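Local structure of thiamine-monophosphate kinase (Aquifex aeolicus, 1VQV) at residues W62-V67 against E98-G103; M169-Y174 against E245-N250; I192-H197 against Y262-T267. The protein catalyses the ATP-dependent phosphorylation of thiamine monophosphate to thiamine pyrophosphate, the active form of vitamin B1, and works as a homodimer. One frame throughout, in Å; residues are numbered along the deposited sequence.

Contact 1: residues W62-V67 against E98-G103; sequences WKAISV and ERFYIG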
loop_
_atom_site.group_PDB
_atom_site.type_symbol
_atom_site.label_atom_id
_atom_site.label_comp_id
_atom_site.label_asym_id
_atom_site.label_seq_id
_atom_site.Cartn_x
_atom_site.Cartn_y
_atom_site.Cartn_z
ATOM N N TRP B 62 -4.610 2.834 -15.623
ATOM C CA TRP B 62 -5.955 2.292 -15.520
ATOM C C TRP B 62 -5.867 0.925 -14.837
ATOM O O TRP B 62 -6.576 0.651 -13.885
ATOM C CB TRP B 62 -6.587 2.183 -16.921
ATOM C CG TRP B 62 -7.920 1.459 -16.967
ATOM C CD1 TRP B 62 -8.120 0.102 -16.945
ATOM C CD2 TRP B 62 -9.225 2.053 -16.975
ATOM N NE1 TRP B 62 -9.457 -0.181 -16.930
ATOM C CE2 TRP B 62 -10.163 0.993 -16.946
ATOM C CE3 TRP B 62 -9.693 3.374 -16.999
ATOM C CZ2 TRP B 62 -11.545 1.211 -16.940
ATOM C CZ3 TRP B 62 -11.064 3.591 -16.992
ATOM C CH2 TRP B 62 -11.978 2.507 -16.961
ATOM N N LYS B 63 -4.966 0.079 -15.308
ATOM C CA LYS B 63 -4.800 -1.238 -14.724
ATOM C C LYS B 63 -4.501 -1.179 -13.221
ATOM O O LYS B 63 -5.030 -1.974 -12.458
ATOM C CB LYS B 63 -3.686 -1.983 -15.456
ATOM C CG LYS B 63 -3.640 -3.458 -15.182
ATOM C CD LYS B 63 -2.894 -4.172 -16.280
ATOM C CE LYS B 63 -2.811 -5.659 -16.009
ATOM N NZ LYS B 63 -2.077 -6.385 -17.082
ATOM N N ALA B 64 -3.670 -0.232 -12.794
ATOM C CA ALA B 64 -3.319 -0.121 -11.380
ATOM C C ALA B 64 -4.562 -0.051 -10.500
ATOM O O ALA B 64 -4.607 -0.643 -9.422
ATOM C CB ALA B 64 -2.442 1.096 -11.152
ATOM N N ILE B 65 -5.570 0.674 -10.961
ATOM C CA ILE B 65 -6.819 0.800 -10.228
ATOM C C ILE B 65 -7.737 -0.409 -10.465
ATOM O O ILE B 65 -8.360 -0.921 -9.542
ATOM C CB ILE B 65 -7.553 2.090 -10.638
ATOM C CG1 ILE B 65 -6.763 3.304 -10.141
ATOM C CG2 ILE B 65 -8.990 2.081 -10.104
ATOM C CD1 ILE B 65 -6.622 3.400 -8.645
ATOM N N SER B 66 -7.799 -0.877 -11.704
ATOM C CA SER B 66 -8.648 -2.008 -12.037
ATOM C C SER B 66 -8.319 -3.327 -11.352
ATOM O O SER B 66 -9.226 -4.071 -11.012
ATOM C CB SER B 66 -8.681 -2.223 -13.553
ATOM O OG SER B 66 -9.557 -1.293 -14.171
ATOM N N VAL B 67 -7.045 -3.638 -11.150
ATOM C CA VAL B 67 -6.723 -4.897 -10.508
ATOM C C VAL B 67 -7.276 -4.901 -9.086
ATOM O O VAL B 67 -7.895 -5.876 -8.655
ATOM C CB VAL B 67 -5.204 -5.155 -10.478
ATOM C CG1 VAL B 67 -4.909 -6.456 -9.753
ATOM C CG2 VAL B 67 -4.669 -5.234 -11.898
ATOM N N GLU B 98 2.388 11.820 -15.856
ATOM C CA GLU B 98 1.155 12.549 -16.152
ATOM C C GLU B 98 0.131 11.653 -16.864
ATOM O O GLU B 98 -1.067 11.717 -16.581
ATOM C CB GLU B 98 1.440 13.775 -17.029
ATOM C CG GLU B 98 0.336 14.829 -16.928
ATOM C CD GLU B 98 0.426 15.934 -17.985
ATOM O OE1 GLU B 98 1.502 16.578 -18.104
ATOM O OE2 GLU B 98 -0.595 16.165 -18.688
ATOM N N ARG B 99 0.608 10.830 -17.795
ATOM C CA ARG B 99 -0.275 9.944 -18.529
ATOM C C ARG B 99 -0.723 8.794 -17.655
ATOM O O ARG B 99 -1.822 8.268 -17.821
ATOM C CB ARG B 99 0.418 9.442 -19.791
ATOM C CG ARG B 99 0.462 10.508 -20.871
ATOM C CD ARG B 99 1.325 10.121 -22.055
ATOM N NE ARG B 99 1.390 11.219 -23.020
ATOM C CZ ARG B 99 0.723 11.259 -24.172
ATOM N NH1 ARG B 99 -0.063 10.251 -24.521
ATOM N NH2 ARG B 99 0.835 12.316 -24.971
ATOM N N PHE B 100 0.125 8.421 -16.707
ATOM C CA PHE B 100 -0.195 7.347 -15.785
ATOM C C PHE B 100 -1.392 7.772 -14.937
ATOM O O PHE B 100 -2.362 7.022 -14.784
ATOM C CB PHE B 100 0.997 7.056 -14.866
ATOM C CG PHE B 100 0.648 6.192 -13.693
ATOM C CD1 PHE B 100 0.596 4.813 -13.823
ATOM C CD2 PHE B 100 0.286 6.763 -12.484
ATOM C CE1 PHE B 100 0.181 4.012 -12.767
ATOM C CE2 PHE B 100 -0.129 5.974 -11.424
ATOM C CZ PHE B 100 -0.184 4.596 -11.566
ATOM N N TYR B 101 -1.318 8.977 -14.388
ATOM C CA TYR B 101 -2.391 9.487 -13.546
ATOM C C TYR B 101 -3.684 9.846 -14.280
ATOM O O TYR B 101 -4.742 9.963 -13.658
ATOM C CB TYR B 101 -1.876 10.666 -12.723
ATOM C CG TYR B 101 -1.090 10.206 -11.517
ATOM C CD1 TYR B 101 -1.729 9.540 -10.477
ATOM C CD2 TYR B 101 0.288 10.394 -11.439
ATOM C CE1 TYR B 101 -1.022 9.071 -9.389
ATOM C CE2 TYR B 101 1.016 9.928 -10.356
ATOM C CZ TYR B 101 0.359 9.268 -9.325
ATOM O OH TYR B 101 1.074 8.832 -8.218
ATOM N N ILE B 102 -3.580 10.000 -15.600
ATOM C CA ILE B 102 -4.711 10.288 -16.473
ATOM C C ILE B 102 -5.525 9.006 -16.474
ATOM O O ILE B 102 -6.733 9.018 -16.242
ATOM C CB ILE B 102 -4.245 10.587 -17.936
ATOM C CG1 ILE B 102 -3.596 11.973 -18.011
ATOM C CG2 ILE B 102 -5.425 10.478 -18.907
ATOM C CD1 ILE B 102 -3.078 12.350 -19.401
ATOM N N GLY B 103 -4.835 7.899 -16.724
ATOM C CA GLY B 103 -5.481 6.604 -16.737
ATOM C C GLY B 103 -6.083 6.260 -15.386
ATOM O O GLY B 103 -7.119 5.607 -15.312
#

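Contact 2: residues M169-Y174 against E245-N250; sequences MEKEEY and EKYGKN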
loop_
_atom_site.group_PDB
_atom_site.type_symbol
_atom_site.label_atom_id
_atom_site.label_comp_id
_atom_site.label_asym_id
_atom_site.label_seq_id
_atom_site.Cartn_x
_atom_site.Cartn_y
_atom_site.Cartn_z
HETATM N N MSE B 169 5.622 -10.645 -28.356
HETATM C CA MSE B 169 6.141 -10.824 -29.707
HETATM C C MSE B 169 6.710 -9.509 -30.206
HETATM O O MSE B 169 7.449 -9.469 -31.193
HETATM C CB MSE B 169 5.048 -11.307 -30.662
HETATM C CG MSE B 169 4.269 -12.499 -30.141
HETATM SE SE MSE B 169 3.091 -13.258 -31.464
HETATM C CE MSE B 169 2.074 -11.658 -31.924
ATOM N N GLU B 170 6.351 -8.431 -29.521
ATOM C CA GLU B 170 6.822 -7.105 -29.883
ATOM C C GLU B 170 6.551 -6.730 -31.332
ATOM O O GLU B 170 7.385 -6.103 -31.968
ATOM C CB GLU B 170 8.320 -6.973 -29.605
ATOM C CG GLU B 170 8.646 -6.486 -28.210
ATOM C CD GLU B 170 10.116 -6.119 -28.058
ATOM O OE1 GLU B 170 10.655 -5.436 -28.976
ATOM O OE2 GLU B 170 10.722 -6.501 -27.018
ATOM N N LYS B 171 5.394 -7.115 -31.857
ATOM C CA LYS B 171 5.042 -6.767 -33.227
ATOM C C LYS B 171 4.940 -5.252 -33.343
ATOM O O LYS B 171 4.822 -4.538 -32.340
ATOM C CB LYS B 171 3.693 -7.382 -33.616
ATOM C CG LYS B 171 3.743 -8.802 -34.134
ATOM C CD LYS B 171 2.330 -9.304 -34.418
ATOM C CE LYS B 171 2.354 -10.564 -35.253
ATOM N NZ LYS B 171 3.246 -11.588 -34.634
ATOM N N GLU B 172 4.980 -4.767 -34.579
ATOM C CA GLU B 172 4.880 -3.343 -34.858
ATOM C C GLU B 172 3.405 -2.973 -34.704
ATOM O O GLU B 172 3.037 -2.078 -33.934
ATOM C CB GLU B 172 5.343 -3.071 -36.286
ATOM C CG GLU B 172 4.577 -3.850 -37.371
ATOM C CD GLU B 172 5.140 -5.234 -37.682
ATOM O OE1 GLU B 172 4.992 -5.671 -38.845
ATOM O OE2 GLU B 172 5.717 -5.890 -36.791
ATOM N N GLU B 173 2.571 -3.696 -35.440
ATOM C CA GLU B 173 1.134 -3.499 -35.413
ATOM C C GLU B 173 0.488 -4.867 -35.228
ATOM O O GLU B 173 1.162 -5.892 -35.314
ATOM C CB GLU B 173 0.662 -2.865 -36.722
ATOM C CG GLU B 173 -0.790 -2.480 -36.683
ATOM C CD GLU B 173 -1.079 -1.490 -35.578
ATOM O OE1 GLU B 173 -0.777 -0.290 -35.777
ATOM O OE2 GLU B 173 -1.592 -1.920 -34.512
ATOM N N TYR B 174 -0.812 -4.900 -34.966
ATOM C CA TYR B 174 -1.488 -6.184 -34.775
ATOM C C TYR B 174 -2.840 -6.166 -35.469
ATOM O O TYR B 174 -3.356 -5.099 -35.801
ATOM C CB TYR B 174 -1.687 -6.490 -33.270
ATOM C CG TYR B 174 -0.416 -6.622 -32.416
ATOM C CD1 TYR B 174 0.191 -5.500 -31.840
ATOM C CD2 TYR B 174 0.166 -7.869 -32.177
ATOM C CE1 TYR B 174 1.344 -5.614 -31.052
ATOM C CE2 TYR B 174 1.321 -7.988 -31.388
ATOM C CZ TYR B 174 1.902 -6.853 -30.834
ATOM O OH TYR B 174 3.057 -6.962 -30.090
ATOM N N GLU B 245 -5.970 -20.671 -33.499
ATOM C CA GLU B 245 -5.838 -21.228 -34.830
ATOM C C GLU B 245 -4.592 -20.639 -35.483
ATOM O O GLU B 245 -3.724 -21.373 -35.954
ATOM C CB GLU B 245 -7.088 -20.911 -35.673
ATOM C CG GLU B 245 -7.115 -21.547 -37.078
ATOM C CD GLU B 245 -6.745 -23.043 -37.072
ATOM O OE1 GLU B 245 -5.566 -23.368 -36.764
ATOM O OE2 GLU B 245 -7.621 -23.902 -37.370
ATOM N N LYS B 246 -4.481 -19.315 -35.476
ATOM C CA LYS B 246 -3.343 -18.665 -36.100
ATOM C C LYS B 246 -1.993 -19.059 -35.558
ATOM O O LYS B 246 -1.052 -19.192 -36.330
ATOM C CB LYS B 246 -3.468 -17.151 -36.030
ATOM C CG LYS B 246 -2.257 -16.425 -36.610
ATOM C CD LYS B 246 -2.584 -14.970 -36.813
ATOM C CE LYS B 246 -1.441 -14.164 -37.354
ATOM N NZ LYS B 246 -2.017 -12.846 -37.746
ATOM N N TYR B 247 -1.873 -19.218 -34.245
ATOM C CA TYR B 247 -0.586 -19.610 -33.657
ATOM C C TYR B 247 -0.667 -21.058 -33.234
ATOM O O TYR B 247 0.123 -21.525 -32.412
ATOM C CB TYR B 247 -0.218 -18.729 -32.453
ATOM C CG TYR B 247 -0.117 -17.277 -32.834
ATOM C CD1 TYR B 247 -1.272 -16.519 -33.029
ATOM C CD2 TYR B 247 1.116 -16.693 -33.125
ATOM C CE1 TYR B 247 -1.214 -15.230 -33.516
ATOM C CE2 TYR B 247 1.194 -15.391 -33.618
ATOM C CZ TYR B 247 0.022 -14.664 -33.817
ATOM O OH TYR B 247 0.075 -13.398 -34.354
ATOM N N GLY B 248 -1.645 -21.754 -33.813
ATOM C CA GLY B 248 -1.861 -23.168 -33.539
ATOM C C GLY B 248 -1.743 -23.580 -32.085
ATOM O O GLY B 248 -0.719 -24.130 -31.661
ATOM N N LYS B 249 -2.788 -23.328 -31.306
ATOM C CA LYS B 249 -2.758 -23.702 -29.895
ATOM C C LYS B 249 -4.133 -24.163 -29.442
ATOM O O LYS B 249 -5.105 -24.034 -30.193
ATOM C CB LYS B 249 -2.274 -22.519 -29.058
ATOM C CG LYS B 249 -0.832 -22.194 -29.318
ATOM C CD LYS B 249 -0.343 -21.096 -28.404
ATOM C CE LYS B 249 1.181 -21.080 -28.341
ATOM N NZ LYS B 249 1.704 -22.323 -27.699
ATOM N N ASN B 250 -4.225 -24.710 -28.231
ATOM C CA ASN B 250 -5.520 -25.182 -27.751
ATOM C C ASN B 250 -6.245 -24.168 -26.893
ATOM O O ASN B 250 -5.856 -23.894 -25.752
ATOM C CB ASN B 250 -5.398 -26.488 -26.964
ATOM C CG ASN B 250 -6.753 -26.994 -26.483
ATOM O OD1 ASN B 250 -7.697 -27.131 -27.265
ATOM N ND2 ASN B 250 -6.856 -27.261 -25.193
#

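Contact 3: residues I192-H197 against Y262-T267; sequences IDYVKH and YQLLFT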
loop_
_atom_site.group_PDB
_atom_site.type_symbol
_atom_site.label_atom_id
_atom_site.label_comp_id
_atom_site.label_asym_id
_atom_site.label_seq_id
_atom_site.Cartn_x
_atom_site.Cartn_y
_atom_site.Cartn_z
ATOM N N ILE B 192 -17.385 -4.675 -12.227
ATOM C CA ILE B 192 -18.068 -3.928 -11.198
ATOM C C ILE B 192 -19.560 -4.001 -11.417
ATOM O O ILE B 192 -20.344 -3.603 -10.551
ATOM C CB ILE B 192 -17.599 -2.460 -11.155
ATOM C CG1 ILE B 192 -18.230 -1.786 -9.936
ATOM C CG2 ILE B 192 -17.919 -1.760 -12.478
ATOM C CD1 ILE B 192 -17.714 -0.420 -9.627
ATOM N N ASP B 193 -19.937 -4.540 -12.574
ATOM C CA ASP B 193 -21.337 -4.727 -12.965
ATOM C C ASP B 193 -21.949 -6.021 -12.390
ATOM O O ASP B 193 -23.102 -6.332 -12.642
ATOM C CB ASP B 193 -21.451 -4.718 -14.499
ATOM C CG ASP B 193 -20.700 -5.867 -15.165
ATOM O OD1 ASP B 193 -19.616 -6.266 -14.704
ATOM O OD2 ASP B 193 -21.181 -6.376 -16.188
ATOM N N TYR B 194 -21.166 -6.753 -11.607
ATOM C CA TYR B 194 -21.600 -7.998 -10.980
ATOM C C TYR B 194 -21.739 -7.820 -9.472
ATOM O O TYR B 194 -22.036 -8.778 -8.750
ATOM C CB TYR B 194 -20.563 -9.094 -11.197
ATOM C CG TYR B 194 -20.729 -9.907 -12.440
ATOM C CD1 TYR B 194 -20.502 -9.354 -13.691
ATOM C CD2 TYR B 194 -21.112 -11.247 -12.361
ATOM C CE1 TYR B 194 -20.650 -10.111 -14.836
ATOM C CE2 TYR B 194 -21.264 -12.014 -13.497
ATOM C CZ TYR B 194 -21.032 -11.444 -14.731
ATOM O OH TYR B 194 -21.186 -12.221 -15.851
ATOM N N VAL B 195 -21.501 -6.610 -8.985
ATOM C CA VAL B 195 -21.568 -6.409 -7.553
ATOM C C VAL B 195 -22.912 -6.804 -6.983
ATOM O O VAL B 195 -22.966 -7.661 -6.103
ATOM C CB VAL B 195 -21.180 -4.950 -7.161
ATOM C CG1 VAL B 195 -21.825 -4.546 -5.843
ATOM C CG2 VAL B 195 -19.659 -4.869 -7.001
ATOM N N LYS B 196 -23.992 -6.214 -7.489
ATOM C CA LYS B 196 -25.336 -6.539 -7.005
ATOM C C LYS B 196 -25.611 -8.044 -7.014
ATOM O O LYS B 196 -26.114 -8.604 -6.042
ATOM C CB LYS B 196 -26.374 -5.832 -7.865
ATOM C CG LYS B 196 -26.181 -4.339 -7.934
ATOM C CD LYS B 196 -26.337 -3.703 -6.560
ATOM C CE LYS B 196 -26.454 -2.196 -6.681
ATOM N NZ LYS B 196 -27.602 -1.839 -7.550
ATOM N N HIS B 197 -25.270 -8.698 -8.117
ATOM C CA HIS B 197 -25.508 -10.123 -8.225
ATOM C C HIS B 197 -24.717 -10.929 -7.215
ATOM O O HIS B 197 -25.254 -11.827 -6.585
ATOM C CB HIS B 197 -25.179 -10.633 -9.632
ATOM C CG HIS B 197 -25.541 -12.069 -9.836
ATOM N ND1 HIS B 197 -26.834 -12.481 -10.076
ATOM C CD2 HIS B 197 -24.794 -13.197 -9.748
ATOM C CE1 HIS B 197 -26.869 -13.800 -10.125
ATOM N NE2 HIS B 197 -25.645 -14.258 -9.930
ATOM N N TYR B 262 -9.156 -11.502 -14.687
ATOM C CA TYR B 262 -9.998 -10.489 -14.069
ATOM C C TYR B 262 -11.482 -10.796 -14.241
ATOM O O TYR B 262 -12.303 -9.890 -14.373
ATOM C CB TYR B 262 -9.688 -9.109 -14.641
ATOM C CG TYR B 262 -8.217 -8.840 -14.800
ATOM C CD1 TYR B 262 -7.626 -8.880 -16.061
ATOM C CD2 TYR B 262 -7.411 -8.562 -13.694
ATOM C CE1 TYR B 262 -6.268 -8.653 -16.227
ATOM C CE2 TYR B 262 -6.051 -8.335 -13.841
ATOM C CZ TYR B 262 -5.483 -8.382 -15.114
ATOM O OH TYR B 262 -4.128 -8.184 -15.275
ATOM N N GLN B 263 -11.811 -12.082 -14.254
ATOM C CA GLN B 263 -13.198 -12.510 -14.352
ATOM C C GLN B 263 -13.576 -13.160 -13.026
ATOM O O GLN B 263 -12.715 -13.590 -12.261
ATOM C CB GLN B 263 -13.395 -13.497 -15.506
ATOM C CG GLN B 263 -13.275 -12.882 -16.897
ATOM C CD GLN B 263 -14.258 -11.740 -17.144
ATOM O OE1 GLN B 263 -14.933 -11.270 -16.233
ATOM N NE2 GLN B 263 -14.326 -11.285 -18.379
ATOM N N LEU B 264 -14.869 -13.224 -12.751
ATOM C CA LEU B 264 -15.351 -13.809 -11.509
ATOM C C LEU B 264 -15.616 -15.304 -11.583
ATOM O O LEU B 264 -16.043 -15.817 -12.612
ATOM C CB LEU B 264 -16.638 -13.117 -11.086
ATOM C CG LEU B 264 -16.512 -11.633 -10.789
ATOM C CD1 LEU B 264 -17.881 -11.029 -10.643
ATOM C CD2 LEU B 264 -15.686 -11.443 -9.513
ATOM N N LEU B 265 -15.347 -15.997 -10.481
ATOM C CA LEU B 265 -15.611 -17.429 -10.367
ATOM C C LEU B 265 -16.445 -17.505 -9.098
ATOM O O LEU B 265 -15.923 -17.316 -8.003
ATOM C CB LEU B 265 -14.325 -18.224 -10.199
ATOM C CG LEU B 265 -14.511 -19.711 -9.900
ATOM C CD1 LEU B 265 -15.254 -20.388 -11.020
ATOM C CD2 LEU B 265 -13.159 -20.357 -9.710
ATOM N N PHE B 266 -17.745 -17.749 -9.253
ATOM C CA PHE B 266 -18.662 -17.790 -8.125
ATOM C C PHE B 266 -19.567 -19.003 -8.159
ATOM O O PHE B 266 -19.579 -19.734 -9.132
ATOM C CB PHE B 266 -19.503 -16.497 -8.098
ATOM C CG PHE B 266 -20.265 -16.204 -9.390
ATOM C CD1 PHE B 266 -21.660 -16.256 -9.427
ATOM C CD2 PHE B 266 -19.594 -15.849 -10.563
ATOM C CE1 PHE B 266 -22.373 -15.956 -10.610
ATOM C CE2 PHE B 266 -20.301 -15.553 -11.744
ATOM C CZ PHE B 266 -21.691 -15.608 -11.760
ATOM N N THR B 267 -20.312 -19.238 -7.086
ATOM C CA THR B 267 -21.223 -20.372 -7.050
ATOM C C THR B 267 -22.530 -20.034 -6.365
ATOM O O THR B 267 -22.571 -19.255 -5.409
ATOM C CB THR B 267 -20.653 -21.592 -6.303
ATOM O OG1 THR B 267 -20.735 -21.365 -4.894
ATOM C CG2 THR B 267 -19.232 -21.850 -6.696
#

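Contact 1: residues W62-V67 against E98-G103
Two helices packed on one face of the four-stranded sheet of the PurM-like N-terminal domain, 57-73 and 94-111, meet here where Trp62 reaches Gly103 and Ala64 reaches Phe100. Their backbones come close, the CA atoms of Trp62 and Gly103 lying 4.5 Å apart. Gly103 has no side chain to hold them off, and its carbonyl receives a CA-H...O contact, 3.5 Å from Trp62 CA to Gly103 O. The indole stands beside the same oxygen, with CG anti to the backbone N (chi1 172°) and Trp62 CE3 3.8 Å from Gly103 O. Its NE1 is hydrogen-bonded to the carbonyl of Pro188, and Arg187 makes a cation-pi contact with the ring. One turn before Gly103, Phe100 sends its ring tip across to the Ala64 methyl, CZ to CB 4.2 Å. Both of these side chains also rest on Ile128 of strand 127-136, in the sheet beneath the helix pair. Ala64 lies about 5 Å, side chain to side chain, from the magnesium ligand Asp43, and the next residue after Phe100 is Tyr101, which binds ATP. Paired helices covering one face of a beta-sheet, closely approached at a glycine, are the setting, as in the alpha/beta architecture of the PurM-like N-terminal domain.

Contact 2: residues M169-Y174 against E245-N250
Met169 and Tyr247 each hold CG anti to the carbonyl carbon and beside the backbone N (chi1 -50° and -59°), and their side chains come at each other from opposite directions. The first two torsions of the selenomethionine set SE beside the ring, and the bend at chi3 (-55°) turns the methyl CE toward Tyr247 OH. SE lies 3.6 Å from Tyr247 CE2 and 4.5 Å from the ring centroid, an oblique Met-aromatic contact, while Met169 CE is 3.6 Å from Tyr247 OH. From Lys171 a long side chain, bent only at its ammonium end, arrives at the edge of the same ring, near its plane. Lys171 NZ stops 3.7 Å from Tyr247 OH, too far for a hydrogen bond; the hydroxyl is instead hydrogen-bonded to Glu178, which would help fix the position of the phenol end. The positive end of Lys171 also stands 6.2 Å from Lys246 NZ, and the carboxylate of Glu178, a weak, long ion partner of Lys246, probably eases that repulsion. Within 169-174, Lys171 CB lies over one face of the Tyr174 ring, offset toward its rim, and Met169 CE meets the edge of that ring, so the two tyrosines share the selenomethionine methyl. A Schellman motif with Gly248 as its C-prime residue ends helix 238-246 just beyond Tyr247, whose ring also stacks with Tyr243. The contact thus joins this helix terminus to the loop between helices 159-168 and 176-186, with Tyr174 turned onto Leu179 and Ile182 of the latter.

Contact 3: residues I192-H197 against Y262-T267
This is a buried apolar and aromatic contact between the start of helix 195-201 and strand 263-268 of the large mixed sheet, carried by Tyr194 and His197 on one side and Leu264 and Phe266 on the other. The two strand residues are two apart and point to the same face of the sheet, toward the helix. Leu264 and Tyr194 slide past each other in opposite directions, which lays the CD1 methyl against the root of the phenol: Leu264 CD1 is 3.4 Å from Tyr194 CB and 3.5 Å from Tyr194 CG. Farther out, Tyr194 and Phe266 cross at about a right angle, and the tip of the phenylalanine, CZ, comes to the edge of the tyrosine ring, 4.0 Å from Tyr194 CE2. The phenylalanine has CG between the backbone N and the carbonyl carbon (chi1 55°), a setting that raises its ring between Tyr194 and His197. On the imidazole side Phe266 CE1 lies near the plane of the His197 ring, 3.7 Å from His197 NE2, with the two ring planes at 76°. The polar ends have partners elsewhere: NE2 of His197 is hydrogen-bonded to His268, and the Tyr194 hydroxyl to Asp278. With an alanine at Tyr194, CB would still meet Leu264 CD1, but the loss of the ring would probably open a gap beside that methyl and Phe266 CZ and leave Asp278 without its phenol partner. Leu264 lies about 5 Å, side chain to side chain, from the magnesium ligand Asp207 on the adjacent strand 204-208. Alternate residues of a beta-strand, packed against the start of a helix on that face of the sheet, beside a metal site, form the arrangement found here, in the alpha/beta layering of this kinase.

Overall arrangement
From the N terminus, contact 1 closes first, pairing helices 57-73 and 94-111, which strand 77-88 separates along the chain, over the N-terminal sheet. It is complete before the other two open. Contact 2 then starts at the loop after helix 159-168, and contact 3 starts at 192-197. Contact 2 closes at 245-250 and contact 3 at 262-267, so the two cross. Contact 2 ties loop to helix end at the periphery, its nearest atoms about 16 Å from those of contact 3, whereas contact 3 joins helix to sheet. Contacts 1 and 3 touch directly: Tyr262 packs on Lys63 and Val67, linking helix 57-73 to the segment that leads into strand 263-268.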